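Long-range contacts in Sodium/sialic acid symporter SiaT (Proteus mirabilis, PDB 5NV9), which couples the inward flow of sodium ions to the uptake of sialic acid across the inner membrane of Proteus mirabilis: residues Phe8-Val13 with Gly327-Ile332; Phe93-Pro98 with Gly425-Arg430; Tyr169-Gly174 with Val376-Ile381; Leu195-Ile200 with Phe288-Ser293; Pro417-Phe422 with Ile464-Val469. All blocks are in the same frame, centred on the assembly; numbering follows the deposited sequence.

Contact 1: residues Phe8-Val13 with Gly327-Ile332; sequences FINYAV and GIAGLI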
# COMPACT_ATOMS: atom_id res chain seq x y z
N PHE A 8 18.06 -20.71 -16.69
CA PHE A 8 18.52 -19.57 -17.46
C PHE A 8 17.35 -18.82 -18.13
O PHE A 8 17.35 -17.59 -18.13
CB PHE A 8 19.50 -20.00 -18.57
CG PHE A 8 19.81 -18.89 -19.55
CD1 PHE A 8 20.85 -18.00 -19.29
CD2 PHE A 8 19.03 -18.70 -20.68
CE1 PHE A 8 21.12 -16.95 -20.17
CE2 PHE A 8 19.29 -17.64 -21.55
CZ PHE A 8 20.33 -16.77 -21.29
N ILE A 9 16.42 -19.55 -18.77
CA ILE A 9 15.29 -18.92 -19.45
C ILE A 9 14.42 -18.14 -18.43
O ILE A 9 14.11 -16.99 -18.68
CB ILE A 9 14.40 -19.92 -20.20
CG1 ILE A 9 15.12 -20.48 -21.44
CG2 ILE A 9 13.15 -19.22 -20.73
CD1 ILE A 9 14.30 -21.50 -22.22
N ASN A 10 14.05 -18.76 -17.32
CA ASN A 10 13.30 -18.06 -16.28
C ASN A 10 14.02 -16.76 -15.77
O ASN A 10 13.42 -15.65 -15.70
CB ASN A 10 13.00 -19.02 -15.12
CG ASN A 10 11.91 -20.00 -15.46
OD1 ASN A 10 11.03 -19.68 -16.21
ND2 ASN A 10 11.94 -21.18 -14.88
N TYR A 11 15.33 -16.89 -15.50
CA TYR A 11 16.14 -15.75 -15.20
C TYR A 11 16.12 -14.67 -16.24
O TYR A 11 16.13 -13.49 -15.89
CB TYR A 11 17.61 -16.14 -14.82
CG TYR A 11 17.78 -16.36 -13.32
CD1 TYR A 11 17.60 -15.31 -12.46
CD2 TYR A 11 18.08 -17.60 -12.78
CE1 TYR A 11 17.71 -15.47 -11.09
CE2 TYR A 11 18.20 -17.78 -11.41
CZ TYR A 11 18.01 -16.70 -10.57
OH TYR A 11 18.11 -16.78 -9.19
N ALA A 12 16.20 -15.03 -17.53
CA ALA A 12 16.32 -14.03 -18.55
C ALA A 12 15.04 -13.22 -18.63
O ALA A 12 15.08 -12.05 -18.98
CB ALA A 12 16.64 -14.67 -19.90
N VAL A 13 13.89 -13.85 -18.34
CA VAL A 13 12.63 -13.14 -18.29
C VAL A 13 12.65 -12.14 -17.14
O VAL A 13 12.30 -10.96 -17.32
CB VAL A 13 11.45 -14.09 -18.08
CG1 VAL A 13 10.18 -13.30 -17.87
CG2 VAL A 13 11.30 -15.00 -19.28
N GLY A 327 9.76 -20.25 -18.77
CA GLY A 327 9.34 -18.95 -19.36
C GLY A 327 8.16 -18.35 -18.59
O GLY A 327 8.24 -17.22 -18.05
N ILE A 328 7.05 -19.07 -18.51
CA ILE A 328 5.92 -18.60 -17.72
C ILE A 328 6.29 -18.40 -16.23
O ILE A 328 5.97 -17.36 -15.64
CB ILE A 328 4.66 -19.49 -17.93
CG1 ILE A 328 4.10 -19.29 -19.34
CG2 ILE A 328 3.59 -19.11 -16.93
CD1 ILE A 328 2.89 -20.18 -19.59
N ALA A 329 7.03 -19.35 -15.67
CA ALA A 329 7.44 -19.28 -14.33
C ALA A 329 8.31 -18.03 -14.05
O ALA A 329 8.15 -17.32 -13.03
CB ALA A 329 8.14 -20.58 -13.92
N GLY A 330 9.17 -17.70 -14.98
CA GLY A 330 10.01 -16.53 -14.84
C GLY A 330 9.24 -15.22 -14.92
O GLY A 330 9.62 -14.19 -14.25
N LEU A 331 8.16 -15.24 -15.71
CA LEU A 331 7.26 -14.11 -15.80
C LEU A 331 6.36 -13.86 -14.51
O LEU A 331 6.07 -12.71 -14.16
CB LEU A 331 6.39 -14.28 -17.05
CG LEU A 331 5.39 -13.19 -17.29
CD1 LEU A 331 6.06 -11.95 -17.76
CD2 LEU A 331 4.36 -13.58 -18.32
N ILE A 332 5.93 -14.93 -13.86
CA ILE A 332 5.22 -14.86 -12.56
C ILE A 332 6.11 -14.35 -11.46
O ILE A 332 5.69 -13.54 -10.66
CB ILE A 332 4.66 -16.23 -12.18
CG1 ILE A 332 3.64 -16.71 -13.24
CG2 ILE A 332 3.96 -16.18 -10.81
CD1 ILE A 332 2.56 -15.69 -13.57
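Asn10 and Val13 of helix 8-29 meet the first turn of helix 328-361 in a close, glycine-mediated crossing on the periplasmic side of the membrane. The short axes approach to 7.5 Å at a signed angle of -37°, a right-handed crossing of roughly parallel helices, and Asn10 CA lies 3.9 Å from Gly330 CA. A CB on Gly330 would point at Asn10 O; the bare CA allows this approach. The amide oxygen of Asn10 supplies the polar part. OD1 accepts from Gly327 N at 2.9 Å, with the donor tilted 31° from the carbonyl plane, and more weakly from Gly330 N at 3.0 Å. The amide's ND2 donates to Phe6 O, which helps fix its rotation. Val13 lies alongside the glycine backbone, CG1 being 3.5 Å from Leu331 N, and CG2 touches Gly327 O. With Gly327 at the N-cap position, the pattern is that of a helix start whose amides are met by a side chain from a neighbouring transmembrane helix.

Contact 2: residues Phe93-Pro98 with Gly425-Arg430; sequences FYFYIP and GIFVKR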
# COMPACT_ATOMS: atom_id res chain seq x y z
N PHE A 93 -13.67 11.75 -3.58
CA PHE A 93 -13.82 12.68 -4.70
C PHE A 93 -14.56 13.96 -4.33
O PHE A 93 -14.11 15.04 -4.64
CB PHE A 93 -14.51 11.98 -5.89
CG PHE A 93 -14.54 12.80 -7.14
CD1 PHE A 93 -13.37 13.02 -7.86
CD2 PHE A 93 -15.73 13.38 -7.57
CE1 PHE A 93 -13.37 13.78 -9.01
CE2 PHE A 93 -15.76 14.14 -8.74
CZ PHE A 93 -14.57 14.37 -9.46
N TYR A 94 -15.71 13.83 -3.70
CA TYR A 94 -16.52 14.98 -3.41
C TYR A 94 -16.03 15.80 -2.24
O TYR A 94 -16.12 17.02 -2.31
CB TYR A 94 -17.98 14.56 -3.19
CG TYR A 94 -18.62 14.14 -4.49
CD1 TYR A 94 -18.60 15.01 -5.62
CD2 TYR A 94 -19.24 12.89 -4.63
CE1 TYR A 94 -19.14 14.63 -6.83
CE2 TYR A 94 -19.80 12.50 -5.85
CZ TYR A 94 -19.76 13.38 -6.94
OH TYR A 94 -20.29 13.01 -8.17
N PHE A 95 -15.48 15.19 -1.19
CA PHE A 95 -15.18 15.97 0.02
C PHE A 95 -13.72 16.28 0.21
O PHE A 95 -13.43 17.30 0.85
CB PHE A 95 -15.75 15.28 1.24
CG PHE A 95 -17.24 15.19 1.22
CD1 PHE A 95 -18.01 16.34 1.23
CD2 PHE A 95 -17.89 13.97 1.20
CE1 PHE A 95 -19.40 16.27 1.18
CE2 PHE A 95 -19.27 13.89 1.19
CZ PHE A 95 -20.03 15.05 1.16
N TYR A 96 -12.80 15.43 -0.30
CA TYR A 96 -11.34 15.56 0.03
C TYR A 96 -10.59 16.17 -1.13
O TYR A 96 -9.94 17.17 -0.97
CB TYR A 96 -10.73 14.22 0.43
CG TYR A 96 -11.15 13.66 1.81
CD1 TYR A 96 -12.37 13.07 2.01
CD2 TYR A 96 -10.26 13.69 2.89
CE1 TYR A 96 -12.77 12.56 3.26
CE2 TYR A 96 -10.60 13.16 4.14
CZ TYR A 96 -11.87 12.62 4.33
OH TYR A 96 -12.15 12.13 5.58
N ILE A 97 -10.72 15.57 -2.32
CA ILE A 97 -9.89 15.94 -3.52
C ILE A 97 -9.91 17.44 -3.92
O ILE A 97 -8.82 18.03 -4.18
CB ILE A 97 -10.14 14.99 -4.71
CG1 ILE A 97 -9.38 13.68 -4.42
CG2 ILE A 97 -9.73 15.61 -6.03
CD1 ILE A 97 -9.70 12.54 -5.38
N PRO A 98 -11.07 18.09 -3.79
CA PRO A 98 -11.08 19.55 -4.06
C PRO A 98 -10.15 20.37 -3.18
O PRO A 98 -9.52 21.32 -3.68
CB PRO A 98 -12.55 19.95 -3.87
CG PRO A 98 -13.32 18.68 -4.08
CD PRO A 98 -12.43 17.59 -3.52
N GLY A 425 -11.03 17.62 10.35
CA GLY A 425 -10.93 18.85 9.58
C GLY A 425 -11.98 18.96 8.50
O GLY A 425 -12.54 20.03 8.26
N ILE A 426 -12.20 17.85 7.81
CA ILE A 426 -13.06 17.86 6.64
C ILE A 426 -14.51 17.91 7.07
O ILE A 426 -15.28 18.60 6.46
CB ILE A 426 -12.75 16.66 5.65
CG1 ILE A 426 -11.38 16.83 4.94
CG2 ILE A 426 -13.86 16.46 4.61
CD1 ILE A 426 -11.24 17.99 3.97
N PHE A 427 -14.90 17.22 8.12
CA PHE A 427 -16.33 17.11 8.43
C PHE A 427 -16.86 17.88 9.64
O PHE A 427 -18.06 17.97 9.82
CB PHE A 427 -16.70 15.63 8.56
CG PHE A 427 -16.55 14.89 7.25
CD1 PHE A 427 -17.42 15.14 6.21
CD2 PHE A 427 -15.48 14.01 7.04
CE1 PHE A 427 -17.29 14.48 4.99
CE2 PHE A 427 -15.36 13.33 5.84
CZ PHE A 427 -16.26 13.56 4.81
N VAL A 428 -15.97 18.43 10.47
CA VAL A 428 -16.39 19.10 11.69
C VAL A 428 -15.93 20.53 11.63
O VAL A 428 -14.78 20.85 11.96
CB VAL A 428 -15.77 18.37 12.87
CG1 VAL A 428 -16.27 18.97 14.14
CG2 VAL A 428 -16.12 16.89 12.79
N LYS A 429 -16.80 21.41 11.14
CA LYS A 429 -16.44 22.81 10.90
C LYS A 429 -15.88 23.52 12.15
O LYS A 429 -15.01 24.38 12.07
CB LYS A 429 -17.65 23.59 10.36
CG LYS A 429 -17.37 25.07 10.11
CD LYS A 429 -18.49 25.79 9.34
CE LYS A 429 -18.31 27.32 9.34
NZ LYS A 429 -17.27 27.74 8.37
N ARG A 430 -16.35 23.17 13.33
CA ARG A 430 -15.93 23.90 14.52
C ARG A 430 -14.61 23.43 15.11
O ARG A 430 -14.03 24.10 15.94
CB ARG A 430 -16.99 23.86 15.60
CG ARG A 430 -18.03 24.93 15.38
CD ARG A 430 -19.18 24.37 14.57
NE ARG A 430 -19.62 23.14 15.21
CZ ARG A 430 -19.49 21.89 14.71
NH1 ARG A 430 -18.97 21.71 13.51
NH2 ARG A 430 -19.90 20.82 15.43
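Phe95 and Ile426 are the residues whose CA atoms come nearest, 7.2 Å apart, where helix 89-102 widens into a pi-type turn at 93-96 and kinks at Pro98, and where helix 415-427 ends before Val428 leaves helical conformation. The side chains bridge this gap. The edge of the Phe427 ring is directed at one face of the Phe95 ring, with centroids 5.4 Å apart and planes at 69°, a T-shaped pair. Phe427 CE1 lies 3.8 Å from Phe95 CG, offset toward the rim of the Phe95 ring. Together with Tyr96 these rings form an aromatic cluster at the cytoplasmic end of two helices of the LeuT fold. Tyr96 meets Phe427 obliquely, and its OH comes to 3.4 Å from Phe427 CE2, near the plane of the phenylalanine ring. Ile426 fills in between: CG1 makes a CH-pi contact with Tyr96, 4.2 Å from the ring centroid and 25° off its normal, while CG2 lies 4.0 Å from Phe95 CB and also sits over the centre of the Phe427 face. Tyr96 packs further on Phe422 and Met423 of helix 415-427, and Ile426 reaches Phe99 one turn beyond Phe95 on helix 89-102.

Contact 3: residues Tyr169-Gly174 with Val376-Ile381; sequences YTWMGG and VAKLVI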
# COMPACT_ATOMS: atom_id res chain seq x y z
N TYR A 169 15.90 3.35 -10.26
CA TYR A 169 14.93 3.87 -11.23
C TYR A 169 14.01 4.89 -10.60
O TYR A 169 13.59 5.79 -11.29
CB TYR A 169 14.16 2.77 -12.00
CG TYR A 169 12.99 2.05 -11.29
CD1 TYR A 169 11.79 2.71 -10.97
CD2 TYR A 169 13.05 0.70 -11.05
CE1 TYR A 169 10.73 2.02 -10.37
CE2 TYR A 169 11.99 0.01 -10.42
CZ TYR A 169 10.82 0.68 -10.09
OH TYR A 169 9.78 -0.03 -9.46
N THR A 170 13.69 4.76 -9.31
CA THR A 170 12.82 5.74 -8.61
C THR A 170 13.53 7.09 -8.50
O THR A 170 13.02 8.13 -8.89
CB THR A 170 12.40 5.24 -7.19
OG1 THR A 170 11.64 4.02 -7.30
CG2 THR A 170 11.53 6.23 -6.49
N TRP A 171 14.77 7.04 -8.05
CA TRP A 171 15.63 8.20 -7.95
C TRP A 171 15.78 9.02 -9.24
O TRP A 171 15.62 10.26 -9.21
CB TRP A 171 16.96 7.74 -7.36
CG TRP A 171 18.04 8.76 -7.32
CD1 TRP A 171 18.31 9.67 -6.30
CD2 TRP A 171 19.08 8.93 -8.27
NE1 TRP A 171 19.41 10.41 -6.61
CE2 TRP A 171 19.92 9.99 -7.81
CE3 TRP A 171 19.37 8.33 -9.49
CZ2 TRP A 171 21.03 10.44 -8.54
CZ3 TRP A 171 20.48 8.79 -10.23
CH2 TRP A 171 21.29 9.84 -9.74
N MSE A 172 16.03 8.34 -10.36
CA MSE A 172 16.24 8.96 -11.67
C MSE A 172 14.98 9.48 -12.22
O MSE A 172 14.95 10.52 -12.85
CB MSE A 172 16.69 7.86 -12.68
CG MSE A 172 18.08 7.34 -12.31
SE MSE A 172 18.97 6.36 -13.80
CE MSE A 172 17.55 5.00 -14.19
N GLY A 173 13.90 8.73 -12.02
CA GLY A 173 12.67 8.94 -12.78
C GLY A 173 11.60 9.88 -12.31
O GLY A 173 10.70 10.28 -13.10
N GLY A 174 11.65 10.23 -11.01
CA GLY A 174 10.68 11.15 -10.44
C GLY A 174 9.34 10.44 -10.35
O GLY A 174 9.28 9.24 -10.52
N VAL A 376 17.46 17.96 -2.63
CA VAL A 376 17.00 17.28 -1.42
C VAL A 376 15.96 16.21 -1.75
O VAL A 376 15.99 15.16 -1.16
CB VAL A 376 16.51 18.31 -0.35
CG1 VAL A 376 15.97 17.63 0.89
CG2 VAL A 376 17.67 19.23 0.05
N ALA A 377 15.07 16.49 -2.71
CA ALA A 377 14.14 15.51 -3.26
C ALA A 377 14.85 14.22 -3.67
O ALA A 377 14.44 13.13 -3.25
CB ALA A 377 13.37 16.08 -4.44
N LYS A 378 15.94 14.35 -4.45
CA LYS A 378 16.72 13.18 -4.84
C LYS A 378 17.43 12.48 -3.71
O LYS A 378 17.40 11.26 -3.62
CB LYS A 378 17.72 13.55 -5.92
CG LYS A 378 17.06 13.69 -7.27
CD LYS A 378 18.02 14.20 -8.33
CE LYS A 378 18.99 13.12 -8.80
NZ LYS A 378 18.34 12.14 -9.75
N LEU A 379 18.08 13.25 -2.86
CA LEU A 379 18.85 12.74 -1.73
C LEU A 379 18.02 11.87 -0.79
O LEU A 379 18.44 10.80 -0.37
CB LEU A 379 19.38 13.93 -0.94
CG LEU A 379 20.29 13.59 0.23
CD1 LEU A 379 21.46 12.70 -0.20
CD2 LEU A 379 20.75 14.89 0.87
N VAL A 380 16.79 12.30 -0.52
CA VAL A 380 15.98 11.58 0.44
C VAL A 380 15.52 10.22 -0.10
O VAL A 380 15.30 9.29 0.66
CB VAL A 380 14.82 12.44 0.95
CG1 VAL A 380 13.88 11.61 1.81
CG2 VAL A 380 15.36 13.59 1.74
N ILE A 381 15.37 10.10 -1.41
CA ILE A 381 15.17 8.77 -1.98
C ILE A 381 16.34 7.79 -1.65
O ILE A 381 16.13 6.69 -1.19
CB ILE A 381 14.76 8.86 -3.46
CG1 ILE A 381 13.28 9.34 -3.46
CG2 ILE A 381 14.85 7.47 -4.10
CD1 ILE A 381 12.89 9.98 -4.71
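Trp171 and Lys378 meet through two torsional choices: CG of the tryptophan stands anti to its backbone N, and the lysine chain is bent at both chi3 (76°) and chi4 (77°). The bends carry CE and then NZ over the indole. NZ lies 3.4 Å from the centroid of the six-membered ring of Trp171, 17° off the normal, which meets the geometry of a cation-pi interaction. The aliphatic part of the lysine also lies against the indole, with Lys378 CE 3.4 Å from Trp171 CZ2. At the indole edge, in its plane, Lys378 O approaches Trp171 CD1 to 3.2 Å, and the one lysine residue therefore touches both face and edge. NZ also makes a weak hydrogen bond of 3.4 Å to Trp171 O, an oxygen that receives a further bond from Tyr38 OH.

The two helices run antiparallel, their short axes 9.4 Å apart. At the base of the tryptophan side chain, Ile381 CG2 packs 3.9 Å from Trp171 CB. Thr170, whose OG1 is bonded to Cys166 O, touches Ser345, a ligand of the second sodium ion, which connects this pairing to the Na3 site region. Near the cytoplasmic ends of these membrane helices, the ammonium group thus rests on a pi face, with a weak bond to a carbonyl as a supplement, which would be expected to favour the charged form of this partly exposed lysine at the edge of the membrane region.

Contact 4: residues Leu195-Ile200 with Phe288-Ser293; sequences LIFIMI and FFAIGS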
# COMPACT_ATOMS: atom_id res chain seq x y z
N LEU A 195 -3.33 -15.55 -14.83
CA LEU A 195 -2.68 -16.65 -15.51
C LEU A 195 -2.43 -17.81 -14.53
O LEU A 195 -2.53 -18.96 -14.91
CB LEU A 195 -1.37 -16.17 -16.12
CG LEU A 195 -0.67 -17.24 -16.96
CD1 LEU A 195 -1.48 -17.64 -18.20
CD2 LEU A 195 0.69 -16.71 -17.30
N ILE A 196 -2.05 -17.48 -13.30
CA ILE A 196 -1.89 -18.49 -12.19
C ILE A 196 -3.21 -19.21 -11.97
O ILE A 196 -3.28 -20.45 -11.92
CB ILE A 196 -1.46 -17.84 -10.86
CG1 ILE A 196 -0.01 -17.29 -10.96
CG2 ILE A 196 -1.55 -18.86 -9.74
CD1 ILE A 196 0.35 -16.26 -9.92
N PHE A 197 -4.27 -18.44 -11.85
CA PHE A 197 -5.58 -19.04 -11.66
C PHE A 197 -5.90 -20.07 -12.78
O PHE A 197 -6.18 -21.23 -12.51
CB PHE A 197 -6.70 -17.99 -11.61
CG PHE A 197 -8.04 -18.60 -11.34
CD1 PHE A 197 -8.28 -19.26 -10.14
CD2 PHE A 197 -9.02 -18.59 -12.31
CE1 PHE A 197 -9.51 -19.85 -9.90
CE2 PHE A 197 -10.24 -19.19 -12.09
CZ PHE A 197 -10.50 -19.84 -10.89
N ILE A 198 -5.84 -19.63 -14.01
CA ILE A 198 -6.06 -20.49 -15.17
C ILE A 198 -5.29 -21.82 -15.18
O ILE A 198 -5.89 -22.89 -15.43
CB ILE A 198 -5.77 -19.70 -16.47
CG1 ILE A 198 -6.88 -18.67 -16.65
CG2 ILE A 198 -5.72 -20.65 -17.68
CD1 ILE A 198 -6.50 -17.55 -17.59
N MSE A 199 -4.00 -21.73 -14.90
CA MSE A 199 -3.14 -22.86 -14.83
C MSE A 199 -3.51 -23.83 -13.74
O MSE A 199 -3.38 -25.05 -13.95
CB MSE A 199 -1.68 -22.44 -14.63
CG MSE A 199 -1.27 -21.49 -15.78
SE MSE A 199 0.42 -22.01 -16.70
CE MSE A 199 -0.28 -23.83 -17.03
N ILE A 200 -3.90 -23.31 -12.57
CA ILE A 200 -4.33 -24.20 -11.50
C ILE A 200 -5.64 -24.86 -11.94
O ILE A 200 -5.83 -26.03 -11.68
CB ILE A 200 -4.58 -23.51 -10.13
CG1 ILE A 200 -3.32 -22.85 -9.60
CG2 ILE A 200 -5.03 -24.57 -9.11
CD1 ILE A 200 -3.61 -21.81 -8.52
N PHE A 288 -6.81 -13.28 -6.54
CA PHE A 288 -5.91 -13.70 -5.46
C PHE A 288 -6.63 -14.66 -4.47
O PHE A 288 -6.05 -15.64 -4.03
CB PHE A 288 -5.25 -12.51 -4.79
CG PHE A 288 -4.24 -11.84 -5.67
CD1 PHE A 288 -2.99 -12.41 -5.87
CD2 PHE A 288 -4.53 -10.68 -6.35
CE1 PHE A 288 -2.06 -11.84 -6.76
CE2 PHE A 288 -3.61 -10.11 -7.24
CZ PHE A 288 -2.37 -10.66 -7.42
N PHE A 289 -7.88 -14.39 -4.17
CA PHE A 289 -8.69 -15.31 -3.36
C PHE A 289 -8.88 -16.61 -4.13
O PHE A 289 -8.67 -17.69 -3.58
CB PHE A 289 -10.06 -14.68 -3.00
CG PHE A 289 -9.94 -13.63 -1.94
CD1 PHE A 289 -9.90 -14.02 -0.61
CD2 PHE A 289 -9.76 -12.27 -2.25
CE1 PHE A 289 -9.76 -13.06 0.41
CE2 PHE A 289 -9.59 -11.32 -1.22
CZ PHE A 289 -9.58 -11.73 0.11
N ALA A 290 -9.26 -16.49 -5.41
CA ALA A 290 -9.54 -17.67 -6.22
C ALA A 290 -8.33 -18.56 -6.31
O ALA A 290 -8.46 -19.80 -6.25
CB ALA A 290 -10.10 -17.31 -7.60
N ILE A 291 -7.14 -17.94 -6.34
CA ILE A 291 -5.91 -18.71 -6.31
C ILE A 291 -5.72 -19.60 -5.06
O ILE A 291 -5.36 -20.78 -5.21
CB ILE A 291 -4.66 -17.83 -6.57
CG1 ILE A 291 -4.61 -17.43 -8.04
CG2 ILE A 291 -3.39 -18.58 -6.26
CD1 ILE A 291 -3.81 -16.15 -8.22
N GLY A 292 -5.96 -19.05 -3.86
CA GLY A 292 -5.91 -19.81 -2.61
C GLY A 292 -6.93 -20.91 -2.56
O GLY A 292 -6.63 -22.01 -2.17
N SER A 293 -8.14 -20.65 -3.00
CA SER A 293 -9.12 -21.71 -3.10
C SER A 293 -8.75 -22.82 -4.10
O SER A 293 -8.91 -24.03 -3.83
CB SER A 293 -10.47 -21.07 -3.45
OG SER A 293 -10.88 -20.22 -2.39
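Ile291 and Ala290 receive three side chains of helix 155-203, and the side chains meet one another through carbon atoms alone. Ile196 CG2 meets Ile291 CG1 at 3.8 Å, the two side chains crossing at about a right angle. One turn on, Ile200 CD1 touches Ile291 CG2 at 3.9 Å. Phe197 has CG anti to its backbone N (chi1 -177°), and its ring atom CE1 comes to 3.5 Å from Ala290 CB, which lies oblique to the ring.

The backbones that present these groups run in the same direction, inclined by 27°, with the short axes 9.2 Å apart in a left-handed crossing; the nearest CA atoms, of Phe197 and Ile291, are 5.4 Å apart. A further shell comes from helix 315-323, where Leu316 touches both Ile196 and Ile291, and Phe319 touches Ile200. Phe64 of helix 61-73 packs on Ile196 and meets Phe288 edge-to-face. It follows Thr63, which binds the sialic acid substrate, and the side chains of Thr63 and Ile291 are about 9 Å apart. No hydrogen bond joins the two segments, and the pairing rests on van der Waals packing of isoleucine, phenylalanine and alanine side chains toward the periplasmic helix ends.

Contact 5: residues Pro417-Phe422 with Ile464-Val469; sequences PMTGLF and IGSMSV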
# COMPACT_ATOMS: atom_id res chain seq x y z
N PRO A 417 -4.77 7.92 14.29
CA PRO A 417 -4.82 9.37 14.62
C PRO A 417 -4.60 10.25 13.38
O PRO A 417 -5.24 11.27 13.21
CB PRO A 417 -3.71 9.53 15.68
CG PRO A 417 -3.49 8.17 16.25
CD PRO A 417 -3.81 7.20 15.14
N MSE A 418 -3.70 9.85 12.46
CA MSE A 418 -3.47 10.67 11.27
C MSE A 418 -4.77 10.80 10.46
O MSE A 418 -5.14 11.91 9.97
CB MSE A 418 -2.30 10.01 10.55
CG MSE A 418 -1.95 10.57 9.19
SE MSE A 418 -0.58 9.40 8.34
CE MSE A 418 -0.04 8.51 10.01
N THR A 419 -5.48 9.71 10.35
CA THR A 419 -6.69 9.64 9.54
C THR A 419 -7.84 10.40 10.22
O THR A 419 -8.68 11.04 9.54
CB THR A 419 -7.14 8.18 9.33
OG1 THR A 419 -6.13 7.44 8.63
CG2 THR A 419 -8.44 8.11 8.61
N GLY A 420 -7.92 10.30 11.55
CA GLY A 420 -8.94 11.06 12.29
C GLY A 420 -8.82 12.58 12.09
O GLY A 420 -9.82 13.31 12.05
N LEU A 421 -7.57 13.07 12.06
CA LEU A 421 -7.31 14.45 11.83
C LEU A 421 -7.93 14.95 10.55
O LEU A 421 -8.46 16.04 10.57
CB LEU A 421 -5.82 14.76 11.84
CG LEU A 421 -5.11 14.74 13.21
CD1 LEU A 421 -3.59 14.68 13.06
CD2 LEU A 421 -5.48 15.95 14.04
N PHE A 422 -7.83 14.18 9.45
CA PHE A 422 -8.46 14.52 8.20
C PHE A 422 -9.98 14.50 8.29
O PHE A 422 -10.64 15.38 7.72
CB PHE A 422 -7.95 13.66 6.96
CG PHE A 422 -6.54 14.01 6.50
CD1 PHE A 422 -5.46 13.46 7.10
CD2 PHE A 422 -6.33 14.93 5.49
CE1 PHE A 422 -4.16 13.80 6.71
CE2 PHE A 422 -5.07 15.26 5.08
CZ PHE A 422 -3.98 14.71 5.69
N ILE A 464 -10.37 3.05 16.58
CA ILE A 464 -10.17 3.67 17.90
C ILE A 464 -9.36 4.93 17.70
O ILE A 464 -9.71 5.98 18.21
CB ILE A 464 -9.46 2.69 18.89
CG1 ILE A 464 -10.52 1.71 19.49
CG2 ILE A 464 -8.74 3.43 20.01
CD1 ILE A 464 -9.98 0.47 20.15
N GLY A 465 -8.26 4.80 16.98
CA GLY A 465 -7.40 5.92 16.71
C GLY A 465 -8.14 7.04 15.99
O GLY A 465 -8.10 8.19 16.41
N SER A 466 -8.84 6.68 14.92
CA SER A 466 -9.60 7.65 14.15
C SER A 466 -10.69 8.31 14.95
O SER A 466 -10.76 9.53 15.01
CB SER A 466 -10.21 7.01 12.89
OG SER A 466 -9.18 6.86 11.91
N MSE A 467 -11.56 7.49 15.53
CA MSE A 467 -12.76 8.03 16.22
C MSE A 467 -12.41 8.81 17.49
O MSE A 467 -13.17 9.68 17.90
CB MSE A 467 -13.78 6.93 16.46
CG MSE A 467 -14.39 6.42 15.16
SE MSE A 467 -15.12 7.89 14.02
CE MSE A 467 -16.27 8.70 15.41
N SER A 468 -11.25 8.53 18.10
CA SER A 468 -10.78 9.27 19.26
C SER A 468 -10.45 10.74 18.89
O SER A 468 -10.74 11.68 19.63
CB SER A 468 -9.51 8.63 19.83
OG SER A 468 -9.73 7.47 20.61
N VAL A 469 -9.78 10.94 17.74
CA VAL A 469 -9.51 12.27 17.25
C VAL A 469 -10.84 13.00 16.96
O VAL A 469 -11.03 14.16 17.38
CB VAL A 469 -8.54 12.25 16.01
CG1 VAL A 469 -8.31 13.66 15.51
CG2 VAL A 469 -7.18 11.69 16.38
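Pro417 contributes the one side-chain ring at this interface, a pyrrolidine rather than an aromatic group: its CB meets Val469 CG2 at 4.1 Å, and its CD lies 4.1 Å from Gly465 CA. The flat peptide joining Gly420 to Leu421 is touched by the other branch of the valine, Val469 CG1 being 3.6 Å from Leu421 N. With CG1 anti to the backbone N (chi1 178°), the two methyls divide the work, CG2 resting against the Pro417 carbonyl region, while CG1 also reaches Leu421 CD2 at 3.9 Å.

Such close approach depends on small residues. Gly420 CA and Ser466 CA are 3.9 Å apart, and the short axes come to 6.9 Å at a signed angle of -38°, a right-handed crossing of parallel helices characteristic of glycine- and serine-lined membrane interfaces. Ser466 OG lies 3.5 Å from Thr419 CB, but its hydrogen bond goes to Gly416 O, just before 417-422, with a weak second one to Gly462 O; Thr419 OG1 bonds to Gly415 O within its own helix. Both buried hydroxyls thereby find backbone acceptors.

Around the pair, helix 433-452 adds a bond from Ser443 OG to Gly465 O and packs on Val469. Helix 118-151 covers Pro417 and Leu421, and helix 236-253 meets Thr419 and Ser466.

Contact 5 is wholly buried and contact 4 largely so, whereas contacts 1 and 2 include surface residues and contact 3 is partly buried. Contacts 1 and 5 share the right-handed crossing over glycine, but contact 1 adds an amide side chain bonded to two amide nitrogens at a helix start, one of them weakly. Contact 4 is purely apolar in its side-chain pairs, contact 2 largely aromatic, and contact 3 alone places a charged side chain over a ring. Helix 155-203 serves contacts 3 and 4, and helix 415-427 serves contacts 2 and 5, which touch. Contacts 1 and 4 also touch, through Ile332 and Ile196, whereas contacts 1 and 2 lie about 48 Å apart between centres, on opposite sides of the chain's centre.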